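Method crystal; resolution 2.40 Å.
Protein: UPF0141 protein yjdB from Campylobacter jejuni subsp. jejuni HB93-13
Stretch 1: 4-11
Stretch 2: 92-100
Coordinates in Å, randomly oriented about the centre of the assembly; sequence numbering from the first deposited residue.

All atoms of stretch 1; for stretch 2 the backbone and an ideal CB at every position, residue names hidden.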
# COMPACT_ATOMS: atom_id res chain seq x y z
N THR A 4 -10.44 -22.61 4.07
CA THR A 4 -10.28 -22.11 2.71
C THR A 4 -11.45 -21.19 2.42
O THR A 4 -12.51 -21.32 3.03
CB THR A 4 -10.25 -23.26 1.65
OG1 THR A 4 -11.47 -24.02 1.71
CG2 THR A 4 -9.07 -24.18 1.88
N ILE A 5 -11.27 -20.24 1.51
CA ILE A 5 -12.36 -19.33 1.19
C ILE A 5 -12.53 -19.22 -0.30
O ILE A 5 -11.63 -19.62 -1.05
CB ILE A 5 -12.16 -17.92 1.77
CG1 ILE A 5 -10.96 -17.23 1.11
CG2 ILE A 5 -12.00 -17.95 3.29
CD1 ILE A 5 -10.99 -15.71 1.28
N ALA A 6 -13.65 -18.64 -0.72
CA ALA A 6 -13.96 -18.49 -2.13
C ALA A 6 -13.72 -19.81 -2.88
O ALA A 6 -12.97 -19.86 -3.86
CB ALA A 6 -13.13 -17.37 -2.74
N ASN A 7 -14.37 -20.87 -2.41
CA ASN A 7 -14.13 -22.20 -2.94
C ASN A 7 -14.66 -22.36 -4.38
O ASN A 7 -14.29 -23.29 -5.08
CB ASN A 7 -14.75 -23.26 -2.02
CG ASN A 7 -14.16 -23.25 -0.61
OD1 ASN A 7 -12.94 -23.26 -0.44
ND2 ASN A 7 -15.02 -23.28 0.39
N ASP A 8 -15.54 -21.46 -4.79
CA ASP A 8 -16.13 -21.44 -6.12
C ASP A 8 -15.40 -20.54 -7.12
O ASP A 8 -15.99 -20.12 -8.11
CB ASP A 8 -17.57 -20.96 -6.04
CG ASP A 8 -17.66 -19.54 -5.50
OD1 ASP A 8 -16.73 -19.15 -4.77
OD2 ASP A 8 -18.63 -18.81 -5.81
N ALA A 9 -14.13 -20.23 -6.90
CA ALA A 9 -13.51 -19.18 -7.72
C ALA A 9 -12.77 -19.72 -8.96
O ALA A 9 -12.23 -20.83 -8.95
CB ALA A 9 -12.55 -18.35 -6.86
N TYR A 10 -12.75 -18.92 -10.02
CA TYR A 10 -12.09 -19.34 -11.26
C TYR A 10 -11.88 -18.17 -12.23
O TYR A 10 -12.52 -17.11 -12.10
CB TYR A 10 -12.90 -20.44 -11.97
CG TYR A 10 -14.29 -20.00 -12.41
CD1 TYR A 10 -14.49 -19.38 -13.65
CD2 TYR A 10 -15.41 -20.23 -11.61
CE1 TYR A 10 -15.76 -18.97 -14.06
CE2 TYR A 10 -16.68 -19.82 -12.01
CZ TYR A 10 -16.85 -19.19 -13.24
OH TYR A 10 -18.11 -18.78 -13.66
N ARG A 11 -10.95 -18.35 -13.16
CA ARG A 11 -10.78 -17.46 -14.31
C ARG A 11 -10.82 -18.22 -15.65
O ARG A 11 -11.35 -17.72 -16.65
CB ARG A 11 -9.48 -16.66 -14.16
CG ARG A 11 -9.53 -15.69 -12.97
CD ARG A 11 -8.18 -15.03 -12.62
NE ARG A 11 -7.34 -14.70 -13.76
CZ ARG A 11 -6.34 -15.47 -14.16
NH1 ARG A 11 -6.09 -16.60 -13.51
NH2 ARG A 11 -5.59 -15.12 -15.20
N UNK A 92 -4.09 -15.88 -1.81
CA UNK A 92 -4.32 -17.31 -1.99
C UNK A 92 -5.35 -17.53 -3.09
O UNK A 92 -5.25 -18.47 -3.87
CB UNK A 92 -4.78 -17.96 -0.68
N UNK A 93 -6.38 -16.69 -3.12
CA UNK A 93 -7.40 -16.80 -4.15
C UNK A 93 -6.82 -16.54 -5.53
O UNK A 93 -7.09 -17.30 -6.45
CB UNK A 93 -8.55 -15.83 -3.87
N UNK A 94 -5.97 -15.52 -5.66
CA UNK A 94 -5.36 -15.26 -6.97
C UNK A 94 -4.42 -16.39 -7.37
O UNK A 94 -4.36 -16.76 -8.54
CB UNK A 94 -4.60 -13.93 -6.95
N UNK A 95 -3.70 -16.95 -6.40
CA UNK A 95 -2.75 -18.02 -6.68
C UNK A 95 -3.43 -19.31 -7.12
O UNK A 95 -3.01 -19.94 -8.09
CB UNK A 95 -1.89 -18.29 -5.44
N UNK A 96 -4.48 -19.69 -6.41
CA UNK A 96 -5.16 -20.93 -6.69
C UNK A 96 -5.98 -20.82 -7.98
O UNK A 96 -6.42 -21.82 -8.53
CB UNK A 96 -6.06 -21.32 -5.51
N UNK A 97 -6.12 -19.59 -8.46
CA UNK A 97 -6.92 -19.27 -9.62
C UNK A 97 -5.97 -19.02 -10.82
O UNK A 97 -6.35 -18.58 -11.91
CB UNK A 97 -7.81 -18.06 -9.34
N UNK A 98 -4.70 -19.35 -10.61
CA UNK A 98 -3.73 -19.39 -11.69
C UNK A 98 -2.98 -18.10 -11.97
O UNK A 98 -2.17 -18.06 -12.89
CB UNK A 98 -4.44 -19.82 -12.97
N UNK A 99 -3.25 -17.04 -11.22
CA UNK A 99 -2.51 -15.79 -11.37
C UNK A 99 -1.07 -15.93 -10.90
O UNK A 99 -0.80 -16.59 -9.89
CB UNK A 99 -3.20 -14.67 -10.59
N UNK A 100 -0.13 -15.34 -11.63
CA UNK A 100 1.28 -15.31 -11.21
C UNK A 100 1.47 -14.31 -10.05
O UNK A 100 1.26 -13.10 -10.21
CB UNK A 100 2.18 -14.94 -12.39

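Position 92 opens the stretch in helical geometry. Its CA-to-CB bond points toward stretch 1, but nothing there lies within 5.5 Å of the ideal CB, so many side chains would fit; it is Asp92, whose carboxylate is hydrogen-bonded elsewhere in the structure.

Position 93, one residue on, also points toward stretch 1, and its ideal CB sits 5.0 Å from Ala6 CB. The methyls of Ala6 and Ala9 and the aliphatic chain of Ile5 offer a shallow apolar surface, which asks for a compact hydrophobic group such as valine, isoleucine or leucine. The residue is Val93, with chi1 in t. Val93 CG2 lies 4.2 Å from Ile5 CG1 and Val93 CG1 lies 4.2 Å from Ala9 CB, while Ala6 CB sits against both, 4.1 Å from Val93 CG2 and 4.4 Å from Val93 CG1.

At 94 the bond points sideways and at 95 it is out of reach; stretch 1 constrains neither. They are Leu94 and Tyr95.

Position 96 also points sideways, with nothing of stretch 1 near the ideal CB. Farther out, however, the turn from Ala6 to Ala9 and the residue before it present the carbonyl oxygens of Ile5 and Ala6. A long donor would suit, lysine or arginine above all, whereas a short polar group would fall short. Lys96 leaves CA with chi1 in p and then runs extended, every later chi in t, to place NZ 2.6 Å from Ile5 O in a hydrogen bond and 3.2 Å from Ala6 O in a weak one. One ammonium thus serves two successive carbonyls, the first more firmly than the second.

Position 97 points toward stretch 1 where the backbones come close, its CA 5.4 Å from Tyr10 CA. With Arg11 CD 4.5 Å from the ideal CB, space favours a small or beta-branched residue: serine, threonine, valine or alanine. In Thr97, CG2 comes within 3.2 Å of Arg11 CD, unusually short for two aliphatic carbons, and OG1 lies 3.9 Å from Ala9 CB. The backbone contributes too: Arg11 NH1 reaches Thr97 O at 2.6 Å, a weak hydrogen bond with the acceptor at the guanidinium edge.

At 98, phi/psi of 89/0 would jam a CB against the preceding carbonyl oxygen, and the ideal CB would stand 3.7 Å from Arg11 NH1. Glycine is called for, and Gly98 is found.

Position 99 points sideways, its ideal CB 4.5 Å from Arg11 NH1; an aliphatic group could cover the guanidinium. Val99 does so, its CG2 lying over one face, 3.5 Å from Arg11 NH1.

Position 100 is out of reach, leaving the choice open; it is Asp100.

Stretch 2 92-100: DVLYKTGVD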
# COMPACT_ATOMS: atom_id res chain seq x y z
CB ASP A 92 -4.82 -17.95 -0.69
CG ASP A 92 -3.82 -17.86 0.43
OD1 ASP A 92 -2.66 -18.31 0.24
OD2 ASP A 92 -4.21 -17.32 1.49
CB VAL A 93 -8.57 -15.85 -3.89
CG1 VAL A 93 -9.59 -15.95 -5.02
CG2 VAL A 93 -9.21 -16.19 -2.57
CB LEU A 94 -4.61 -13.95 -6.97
CG LEU A 94 -5.39 -12.68 -6.66
CD1 LEU A 94 -4.40 -11.52 -6.53
CD2 LEU A 94 -6.38 -12.40 -7.75
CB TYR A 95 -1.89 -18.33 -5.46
CG TYR A 95 -0.95 -19.52 -5.60
CD1 TYR A 95 0.37 -19.35 -6.01
CD2 TYR A 95 -1.38 -20.81 -5.32
CE1 TYR A 95 1.23 -20.43 -6.14
CE2 TYR A 95 -0.54 -21.90 -5.44
CZ TYR A 95 0.77 -21.70 -5.85
OH TYR A 95 1.61 -22.79 -5.97
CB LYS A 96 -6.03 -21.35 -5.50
CG LYS A 96 -7.33 -20.59 -5.35
CD LYS A 96 -8.06 -21.04 -4.10
CE LYS A 96 -9.46 -20.45 -4.05
NZ LYS A 96 -10.07 -20.76 -2.74
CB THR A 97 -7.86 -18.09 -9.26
OG1 THR A 97 -9.00 -18.60 -8.56
CG2 THR A 97 -8.35 -17.38 -10.40
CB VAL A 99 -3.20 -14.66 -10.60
CG1 VAL A 99 -2.55 -13.32 -10.92
CG2 VAL A 99 -4.68 -14.63 -10.95
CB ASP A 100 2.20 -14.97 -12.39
CG ASP A 100 3.68 -15.14 -12.06
OD1 ASP A 100 4.08 -15.10 -10.87
OD2 ASP A 100 4.46 -15.30 -13.02
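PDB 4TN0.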